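Local coordinates for putative SAM-dependent O-methyltranferase (Podospora anserina, PDB 4YMH) that binds S-adenosyl-L-homocysteine, the demethylated product of its methyl donor, and transfers methyl groups from S-adenosylmethionine to oxygen atoms of its acceptor, at the interface of chains A and B. Coordinates in Å, arbitrary orientation; residue numbers count along the deposited sequence, not the author numbering. Chains: chain A/B, Putative SAM-dependent O-methyltranferase.

The interface of chains A and B. Residues chain A 219-221; chain B 23-25, 52, 55.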
ATOM      1  N   VAL A 219      -0.559   0.853 -13.576  1.00 15.79           N
ATOM      2  CA  VAL A 219      -0.052  -0.235 -12.751  1.00 15.72           C
ATOM      3  C   VAL A 219       0.933   0.244 -11.697  1.00 15.44           C
ATOM      4  O   VAL A 219       1.808   1.084 -11.969  1.00 19.32           O
ATOM      5  CB  VAL A 219       0.657  -1.307 -13.617  1.00 22.81           C
ATOM      6  CG1 VAL A 219       1.193  -2.449 -12.742  1.00 20.70           C
ATOM      7  CG2 VAL A 219      -0.277  -1.825 -14.713  1.00 22.50           C
ATOM      8  N   LEU A 220       0.791  -0.290 -10.490  1.00 16.31           N
ATOM      9  CA  LEU A 220       1.795  -0.066  -9.457  1.00 17.88           C
ATOM     10  C   LEU A 220       2.106  -1.373  -8.775  1.00 17.32           C
ATOM     11  O   LEU A 220       1.232  -1.953  -8.123  1.00 16.58           O
ATOM     12  CB  LEU A 220       1.321   0.941  -8.414  1.00 15.77           C
ATOM     13  CG  LEU A 220       2.299   1.094  -7.252  1.00 16.66           C
ATOM     14  CD1 LEU A 220       3.592   1.748  -7.780  1.00 21.50           C
ATOM     15  CD2 LEU A 220       1.683   1.938  -6.130  1.00 21.91           C
ATOM     16  N   LEU A 221       3.342  -1.830  -8.922  1.00 13.42           N
ATOM     17  CA  LEU A 221       3.795  -3.033  -8.241  1.00 15.86           C
ATOM     18  C   LEU A 221       4.390  -2.616  -6.912  1.00 17.38           C
ATOM     19  O   LEU A 221       5.518  -2.135  -6.839  1.00 18.01           O
ATOM     20  CB  LEU A 221       4.803  -3.809  -9.099  1.00 19.76           C
ATOM     21  CG  LEU A 221       5.362  -5.102  -8.483  1.00 19.40           C
ATOM     22  CD1 LEU A 221       4.299  -5.929  -7.763  1.00 19.13           C
ATOM     23  CD2 LEU A 221       6.091  -5.960  -9.556  1.00 18.11           C
TER
ATOM     24  N   ASN B  23       8.267  -2.211 -13.627  1.00 20.21           N
ATOM     25  CA  ASN B  23       6.954  -2.794 -13.860  1.00 17.36           C
ATOM     26  C   ASN B  23       5.803  -2.010 -13.221  1.00 19.21           C
ATOM     27  O   ASN B  23       4.751  -2.563 -12.902  1.00 18.35           O
ATOM     28  CB  ASN B  23       6.976  -4.237 -13.382  1.00 18.09           C
ATOM     29  CG  ASN B  23       7.854  -5.115 -14.287  1.00 23.28           C
ATOM     30  OD1 ASN B  23       7.422  -5.516 -15.348  1.00 24.52           O
ATOM     31  ND2 ASN B  23       9.100  -5.353 -13.889  1.00 19.17           N
ATOM     32  N   SER B  24       6.029  -0.714 -13.053  1.00 17.61           N
ATOM     33  CA  SER B  24       5.004   0.206 -12.564  1.00 17.22           C
ATOM     34  C   SER B  24       5.022   1.390 -13.517  1.00 27.60           C
ATOM     35  O   SER B  24       6.033   1.627 -14.184  1.00 16.84           O
ATOM     36  CB  SER B  24       5.271   0.667 -11.130  1.00 16.78           C
ATOM     37  OG  SER B  24       5.337  -0.414 -10.200  1.00 18.47           O
ATOM     38  N   HIS B  25       3.922   2.128 -13.578  1.00 18.93           N
ATOM     39  CA  HIS B  25       3.877   3.370 -14.350  1.00 22.77           C
ATOM     40  C   HIS B  25       5.052   4.252 -13.939  1.00 22.69           C
ATOM     41  O   HIS B  25       5.311   4.418 -12.754  1.00 21.47           O
ATOM     42  CB  HIS B  25       2.548   4.081 -14.108  1.00 32.38           C
ATOM     43  CG  HIS B  25       2.328   5.281 -14.973  1.00 42.49           C
ATOM     44  ND1 HIS B  25       2.737   6.545 -14.611  1.00 47.11           N
ATOM     45  CD2 HIS B  25       1.714   5.413 -16.173  1.00 49.44           C
ATOM     46  CE1 HIS B  25       2.396   7.402 -15.558  1.00 49.63           C
ATOM     47  NE2 HIS B  25       1.776   6.740 -16.517  1.00 50.13           N
ATOM     48  N   LEU B  52      10.301   5.240  -6.987  1.00 15.78           N
ATOM     49  CA  LEU B  52       9.163   4.312  -6.870  1.00 15.49           C
ATOM     50  C   LEU B  52       8.066   4.914  -5.978  1.00 16.43           C
ATOM     51  O   LEU B  52       6.865   4.871  -6.314  1.00 15.92           O
ATOM     52  CB  LEU B  52       9.609   2.944  -6.326  1.00 17.47           C
ATOM     53  CG  LEU B  52       8.493   1.894  -6.240  1.00 16.96           C
ATOM     54  CD1 LEU B  52       7.864   1.608  -7.607  1.00 17.26           C
ATOM     55  CD2 LEU B  52       9.050   0.612  -5.631  1.00 18.82           C
ATOM     56  N   SER B  55       6.030   7.179  -7.903  0.59 16.88           N
ATOM     57  CA  SER B  55       5.025   6.451  -8.688  0.59 17.89           C
ATOM     58  C   SER B  55       3.798   6.151  -7.828  0.59 17.03           C
ATOM     59  O   SER B  55       2.653   6.330  -8.260  0.59 15.68           O
ATOM     60  CB  SER B  55       5.599   5.144  -9.250  0.59 17.60           C
ATOM     61  OG  SER B  55       4.667   4.538 -10.131  0.59 18.06           O
TER
HETATM   62  O   HOH W   1       1.785   3.588 -10.685  1.00 31.41           O
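B:Ser24 and the backbone of B:His25 meet strand A:217-222 where two copies of this cation-dependent O-methyltransferase of the class I-like SAM-binding superfamily pack about a two-fold axis. The pair probably reflects a dimer, as is common in the family. The backbone N of B:His25 donates to the carbonyl O of A:Val219 at 2.9 Å. Two residues further along the strand, the backbone N of A:Leu221 donates to the hydroxyl OG of B:Ser24 at 2.8 Å. Here a serine hydroxyl takes a place that a backbone carbonyl would hold in a regular sheet. OG of B:Ser24 points opposite its own carbonyl carbon (chi1 -59°), which turns it toward the strand.

Methyl CD1 of A:Leu220 lies against B:Ser24, 3.9 Å from its CB, on the side of helix B:51-64. CD1 of A:Leu220 is also 3.8 Å from OG of B:Ser55. On the opposite face of the strand, CG1 of A:Val219 rests 3.6 Å from the carbonyl O of B:Asn23.

A water also binds the carbonyl O of A:Val219, at 2.8 Å, and links it to OG of B:Ser55. That hydroxyl, OG of B:Ser55 on helix B:51-64, donates to the carbonyl O of B:His25 at 2.7 Å, in the carbonyl plane. It ties the loop to its own helix and probably helps place the backbone N of B:His25, although B:His25 is poorly ordered.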